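Local atomic coordinates of probable quinone reductase Qor (NADPH:quinone reductase) (Zeta-crystallin homolog protein) (PDB entry 4RVU), a protein that binds NADPH and probably catalyses the transfer of electrons from it to quinone substrates. Residues L127-K138 with F283-F291. Sequence-based numbering, arbitrary orientation.
Sequences LLKGLTAHYLLK and FSWRAAELF. With NDP (NADPH dihydro-nicotinamide-adenine-dinucleotide phosphate), chain E.
H134 reaches from one helix to the other with both ring nitrogens engaged. ND1, acting as acceptor, takes R286 NH2 at 3.0 Å, nearly in the plane of both groups. NE2, carrying the proton, gives a nearly straight bond (166°) to E289 OE1 at 2.7 Å, meeting the carboxylate from above its plane. With CG anti to the backbone N (chi1 -176°), the imidazole extends across the gap; R286 CA lies over one face in a CH-pi contact, K138 CG lies against the opposite face, and the CE1 edge points at the face of W285, a T-shaped pair. Between W285 CZ3 and Y135 CB lies the flat guanidinium of R286, whose NE bonds to F276 O, NH1 to E282 and NH2 also to S139 OG.

The tightly packed part is apolar. The segments 127-138 and 283-291 cross at 100°, their axes 9.3 Å apart at closest approach, and G130, having no side chain, lets L290 CD1 settle 3.8 Å from its CA. Branched L131 serves two neighbours, CD1 meeting F283 CE1 at 3.7 Å and CD2 lying on R286 CB, while L127 CD1 lies beside L290 CD2 and, more loosely, A287 CB.

Toward solvent the contact is looser: long, flexible K138, bent at chi2, brings NZ to E289 OE1 at 3.1 Å, from the carboxylate face opposite H134, and exposed W285 sends a weak NE1 bond to E289 OE2.

Elsewhere on helix 120-140, Y135 OH donates to the carboxamide O7N of NADPH at 2.7 Å, and T132 and L128 touch the nicotinamide ring. The same helix thus meets both the cofactor and helix 280-295. The bonding pattern is consistent with a neutral imidazole protonated at NE2, a tautomer that arginine and glutamate would favour.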
loop_
_atom_site.group_PDB
_atom_site.type_symbol
_atom_site.label_atom_id
_atom_site.label_comp_id
_atom_site.label_asym_id
_atom_site.label_seq_id
_atom_site.Cartn_x
_atom_site.Cartn_y
_atom_site.Cartn_z
ATOM N N LEU A 127 -9.537 1.743 -24.486
ATOM C CA LEU A 127 -8.659 2.774 -23.907
ATOM C C LEU A 127 -8.732 2.979 -22.393
ATOM O O LEU A 127 -7.731 2.792 -21.708
ATOM C CB LEU A 127 -8.802 4.129 -24.618
ATOM C CG LEU A 127 -7.678 5.080 -24.163
ATOM C CD1 LEU A 127 -6.311 4.649 -24.720
ATOM C CD2 LEU A 127 -7.954 6.549 -24.480
ATOM N N LEU A 128 -9.878 3.391 -21.860
ATOM C CA LEU A 128 -9.941 3.670 -20.416
ATOM C C LEU A 128 -9.591 2.424 -19.618
ATOM O O LEU A 128 -8.775 2.469 -18.691
ATOM C CB LEU A 128 -11.328 4.187 -20.000
ATOM C CG LEU A 128 -11.417 4.793 -18.586
ATOM C CD1 LEU A 128 -12.525 5.844 -18.506
ATOM C CD2 LEU A 128 -11.644 3.728 -17.518
ATOM N N LYS A 129 -10.201 1.306 -19.985
ATOM C CA LYS A 129 -9.979 0.075 -19.247
ATOM C C LYS A 129 -8.575 -0.499 -19.485
ATOM O O LYS A 129 -7.963 -1.081 -18.571
ATOM C CB LYS A 129 -11.072 -0.926 -19.593
ATOM C CG LYS A 129 -12.470 -0.477 -19.163
ATOM C CD LYS A 129 -13.505 -1.389 -19.836
ATOM C CE LYS A 129 -14.799 -0.679 -20.208
ATOM N NZ LYS A 129 -14.657 0.611 -20.970
ATOM N N GLY A 130 -8.059 -0.329 -20.699
ATOM C CA GLY A 130 -6.717 -0.781 -21.030
ATOM C C GLY A 130 -5.610 0.020 -20.365
ATOM O O GLY A 130 -4.592 -0.555 -19.940
ATOM N N LEU A 131 -5.795 1.338 -20.273
ATOM C CA LEU A 131 -4.858 2.196 -19.533
ATOM C C LEU A 131 -4.874 1.787 -18.073
ATOM O O LEU A 131 -3.845 1.806 -17.385
ATOM C CB LEU A 131 -5.225 3.682 -19.673
ATOM C CG LEU A 131 -5.078 4.361 -21.037
ATOM C CD1 LEU A 131 -5.730 5.753 -21.025
ATOM C CD2 LEU A 131 -3.610 4.474 -21.423
ATOM N N THR A 132 -6.049 1.404 -17.588
ATOM C CA THR A 132 -6.176 0.960 -16.201
ATOM C C THR A 132 -5.451 -0.365 -15.982
ATOM O O THR A 132 -4.689 -0.498 -15.033
ATOM C CB THR A 132 -7.642 0.848 -15.788
ATOM O OG1 THR A 132 -8.260 2.138 -15.913
ATOM C CG2 THR A 132 -7.765 0.365 -14.346
ATOM N N ALA A 133 -5.673 -1.341 -16.859
ATOM C CA ALA A 133 -4.933 -2.598 -16.759
ATOM C C ALA A 133 -3.427 -2.342 -16.831
ATOM O O ALA A 133 -2.655 -2.942 -16.080
ATOM C CB ALA A 133 -5.376 -3.583 -17.844
ATOM N N HIS A 134 -3.007 -1.430 -17.705
ATOM C CA HIS A 134 -1.584 -1.123 -17.825
ATOM C C HIS A 134 -1.011 -0.630 -16.500
ATOM O O HIS A 134 -0.007 -1.162 -16.020
ATOM C CB HIS A 134 -1.319 -0.070 -18.902
ATOM C CG HIS A 134 0.135 0.203 -19.126
ATOM N ND1 HIS A 134 0.850 1.112 -18.370
ATOM C CD2 HIS A 134 1.020 -0.333 -20.002
ATOM C CE1 HIS A 134 2.104 1.135 -18.785
ATOM N NE2 HIS A 134 2.234 0.265 -19.774
ATOM N N TYR A 135 -1.629 0.391 -15.909
ATOM C CA TYR A 135 -1.045 0.951 -14.690
ATOM C C TYR A 135 -1.116 -0.057 -13.540
ATOM O O TYR A 135 -0.225 -0.110 -12.683
ATOM C CB TYR A 135 -1.617 2.351 -14.343
ATOM C CG TYR A 135 -2.937 2.431 -13.573
ATOM C CD1 TYR A 135 -3.023 2.003 -12.247
ATOM C CD2 TYR A 135 -4.066 3.016 -14.148
ATOM C CE1 TYR A 135 -4.198 2.092 -11.536
ATOM C CE2 TYR A 135 -5.253 3.121 -13.438
ATOM C CZ TYR A 135 -5.307 2.659 -12.131
ATOM O OH TYR A 135 -6.472 2.753 -11.398
ATOM N N LEU A 136 -2.162 -0.876 -13.539
ATOM C CA LEU A 136 -2.306 -1.896 -12.497
ATOM C C LEU A 136 -1.182 -2.932 -12.576
ATOM O O LEU A 136 -0.632 -3.325 -11.542
ATOM C CB LEU A 136 -3.683 -2.570 -12.577
ATOM C CG LEU A 136 -4.887 -1.785 -12.046
ATOM C CD1 LEU A 136 -6.212 -2.494 -12.359
ATOM C CD2 LEU A 136 -4.761 -1.491 -10.547
ATOM N N LEU A 137 -0.839 -3.354 -13.794
ATOM C CA LEU A 137 0.147 -4.419 -14.024
ATOM C C LEU A 137 1.582 -3.930 -14.127
ATOM O O LEU A 137 2.514 -4.709 -13.958
ATOM C CB LEU A 137 -0.185 -5.180 -15.304
ATOM C CG LEU A 137 -1.459 -6.004 -15.283
ATOM C CD1 LEU A 137 -1.781 -6.473 -16.688
ATOM C CD2 LEU A 137 -1.286 -7.190 -14.363
ATOM N N LYS A 138 1.767 -2.652 -14.439
ATOM C CA LYS A 138 3.113 -2.135 -14.679
ATOM C C LYS A 138 3.601 -1.174 -13.599
ATOM O O LYS A 138 4.806 -0.983 -13.444
ATOM C CB LYS A 138 3.190 -1.442 -16.050
ATOM C CG LYS A 138 3.004 -2.373 -17.245
ATOM C CD LYS A 138 4.274 -3.170 -17.523
ATOM C CE LYS A 138 4.104 -4.122 -18.713
ATOM N NZ LYS A 138 3.808 -3.415 -19.959
ATOM N N PHE A 283 0.650 9.602 -20.298
ATOM C CA PHE A 283 -0.510 9.085 -21.006
ATOM C C PHE A 283 -0.089 8.422 -22.323
ATOM O O PHE A 283 -0.551 7.325 -22.662
ATOM C CB PHE A 283 -1.527 10.203 -21.269
ATOM C CG PHE A 283 -2.558 9.831 -22.297
ATOM C CD1 PHE A 283 -3.716 9.168 -21.921
ATOM C CD2 PHE A 283 -2.358 10.120 -23.641
ATOM C CE1 PHE A 283 -4.661 8.797 -22.865
ATOM C CE2 PHE A 283 -3.297 9.741 -24.598
ATOM C CZ PHE A 283 -4.448 9.076 -24.210
ATOM N N SER A 284 0.791 9.088 -23.063
ATOM C CA SER A 284 1.199 8.582 -24.371
ATOM C C SER A 284 1.968 7.280 -24.256
ATOM O O SER A 284 1.860 6.416 -25.119
ATOM C CB SER A 284 2.025 9.619 -25.132
ATOM O OG SER A 284 1.201 10.663 -25.616
ATOM N N TRP A 285 2.751 7.152 -23.192
ATOM C CA TRP A 285 3.515 5.940 -22.940
ATOM C C TRP A 285 2.596 4.751 -22.706
ATOM O O TRP A 285 2.755 3.704 -23.340
ATOM C CB TRP A 285 4.458 6.155 -21.749
ATOM C CG TRP A 285 4.997 4.882 -21.170
ATOM C CD1 TRP A 285 5.723 3.928 -21.823
ATOM C CD2 TRP A 285 4.863 4.430 -19.813
ATOM N NE1 TRP A 285 6.039 2.908 -20.960
ATOM C CE2 TRP A 285 5.529 3.194 -19.721
ATOM C CE3 TRP A 285 4.247 4.954 -18.673
ATOM C CZ2 TRP A 285 5.592 2.466 -18.521
ATOM C CZ3 TRP A 285 4.311 4.235 -17.488
ATOM C CH2 TRP A 285 4.976 3.003 -17.423
ATOM N N ARG A 286 1.628 4.911 -21.804
ATOM C CA ARG A 286 0.669 3.844 -21.528
ATOM C C ARG A 286 -0.201 3.498 -22.740
ATOM O O ARG A 286 -0.464 2.323 -23.017
ATOM C CB ARG A 286 -0.218 4.213 -20.332
ATOM C CG ARG A 286 0.569 4.546 -19.056
ATOM C CD ARG A 286 -0.311 4.467 -17.812
ATOM N NE ARG A 286 0.383 4.994 -16.635
ATOM C CZ ARG A 286 1.172 4.282 -15.837
ATOM N NH1 ARG A 286 1.757 4.863 -14.793
ATOM N NH2 ARG A 286 1.377 2.995 -16.071
ATOM N N ALA A 287 -0.662 4.520 -23.453
ATOM C CA ALA A 287 -1.506 4.296 -24.629
ATOM C C ALA A 287 -0.734 3.523 -25.700
ATOM O O ALA A 287 -1.263 2.600 -26.320
ATOM C CB ALA A 287 -2.014 5.617 -25.175
ATOM N N ALA A 288 0.522 3.895 -25.906
ATOM C CA ALA A 288 1.375 3.192 -26.867
ATOM C C ALA A 288 1.625 1.731 -26.482
ATOM O O ALA A 288 1.551 0.844 -27.340
ATOM C CB ALA A 288 2.694 3.937 -27.060
ATOM N N GLU A 289 1.925 1.466 -25.208
ATOM C CA GLU A 289 2.100 0.080 -24.768
ATOM C C GLU A 289 0.795 -0.708 -24.921
ATOM O O GLU A 289 0.817 -1.890 -25.269
ATOM C CB GLU A 289 2.648 -0.006 -23.330
ATOM C CG GLU A 289 4.002 0.685 -23.128
ATOM C CD GLU A 289 4.878 0.026 -22.050
ATOM O OE1 GLU A 289 4.339 -0.634 -21.129
ATOM O OE2 GLU A 289 6.121 0.178 -22.123
ATOM N N LEU A 290 -0.343 -0.060 -24.673
ATOM C CA LEU A 290 -1.640 -0.712 -24.913
ATOM C C LEU A 290 -1.852 -1.084 -26.382
ATOM O O LEU A 290 -2.241 -2.217 -26.698
ATOM C CB LEU A 290 -2.799 0.167 -24.425
ATOM C CG LEU A 290 -4.221 -0.315 -24.750
ATOM C CD1 LEU A 290 -4.535 -1.643 -24.063
ATOM C CD2 LEU A 290 -5.247 0.744 -24.363
ATOM N N PHE A 291 -1.607 -0.143 -27.290
ATOM C CA PHE A 291 -1.814 -0.441 -28.708
ATOM C C PHE A 291 -0.768 -1.407 -29.249
ATOM O O PHE A 291 -1.056 -2.186 -30.161
ATOM C CB PHE A 291 -1.909 0.832 -29.558
ATOM C CG PHE A 291 -3.222 1.553 -29.409
ATOM C CD1 PHE A 291 -4.408 0.921 -29.754
ATOM C CD2 PHE A 291 -3.268 2.852 -28.921
ATOM C CE1 PHE A 291 -5.624 1.569 -29.612
ATOM C CE2 PHE A 291 -4.478 3.513 -28.775
ATOM C CZ PHE A 291 -5.658 2.872 -29.118
HETATM P PA NDP E . -17.065 -4.468 -15.456
HETATM O O1A NDP E . -17.238 -4.651 -16.938
HETATM O O2A NDP E . -16.009 -5.253 -14.732
HETATM O O5B NDP E . -18.480 -4.726 -14.739
HETATM C C5B NDP E . -18.548 -4.902 -13.328
HETATM C C4B NDP E . -18.473 -6.392 -13.040
HETATM O O4B NDP E . -18.242 -6.639 -11.652
HETATM C C3B NDP E . -19.782 -7.088 -13.368
HETATM O O3B NDP E . -19.829 -7.513 -14.730
HETATM C C2B NDP E . -19.804 -8.259 -12.407
HETATM O O2B NDP E . -19.321 -9.438 -13.037
HETATM C C1B NDP E . -18.881 -7.856 -11.267
HETATM N N9A NDP E . -19.724 -7.662 -10.065
HETATM C C8A NDP E . -19.623 -8.347 -8.914
HETATM N N7A NDP E . -20.557 -7.940 -8.023
HETATM C C5A NDP E . -21.286 -6.979 -8.611
HETATM C C6A NDP E . -22.434 -6.125 -8.229
HETATM N N6A NDP E . -22.997 -6.228 -7.005
HETATM N N1A NDP E . -22.897 -5.246 -9.142
HETATM C C2A NDP E . -22.342 -5.140 -10.362
HETATM N N3A NDP E . -21.302 -5.881 -10.776
HETATM C C4A NDP E . -20.737 -6.801 -9.961
HETATM O O3 NDP E . -16.846 -2.906 -15.171
HETATM P PN NDP E . -15.569 -2.113 -15.732
HETATM O O1N NDP E . -14.695 -3.075 -16.491
HETATM O O2N NDP E . -16.069 -0.851 -16.385
HETATM O O5D NDP E . -14.804 -1.701 -14.382
HETATM C C5D NDP E . -14.349 -2.701 -13.475
HETATM C C4D NDP E . -14.171 -2.097 -12.091
HETATM O O4D NDP E . -12.988 -1.301 -12.059
HETATM C C3D NDP E . -15.318 -1.170 -11.746
HETATM O O3D NDP E . -15.615 -1.329 -10.359
HETATM C C2D NDP E . -14.778 0.223 -11.985
HETATM O O2D NDP E . -15.382 1.152 -11.084
HETATM C C1D NDP E . -13.294 0.048 -11.705
HETATM N N1N NDP E . -12.423 0.940 -12.471
HETATM C C2N NDP E . -11.488 1.629 -11.813
HETATM C C3N NDP E . -10.609 2.483 -12.462
HETATM C C7N NDP E . -9.588 3.230 -11.657
HETATM O O7N NDP E . -8.774 3.929 -12.233
HETATM N N7N NDP E . -9.597 3.100 -10.331
HETATM C C4N NDP E . -10.666 2.665 -13.960
HETATM C C5N NDP E . -11.718 1.851 -14.558
HETATM C C6N NDP E . -12.542 1.027 -13.800
HETATM P P2B NDP E . -19.548 -10.881 -12.366
HETATM O O1X NDP E . -20.062 -10.570 -10.989
HETATM O O2X NDP E . -20.553 -11.552 -13.258
HETATM O O3X NDP E . -18.192 -11.524 -12.400
#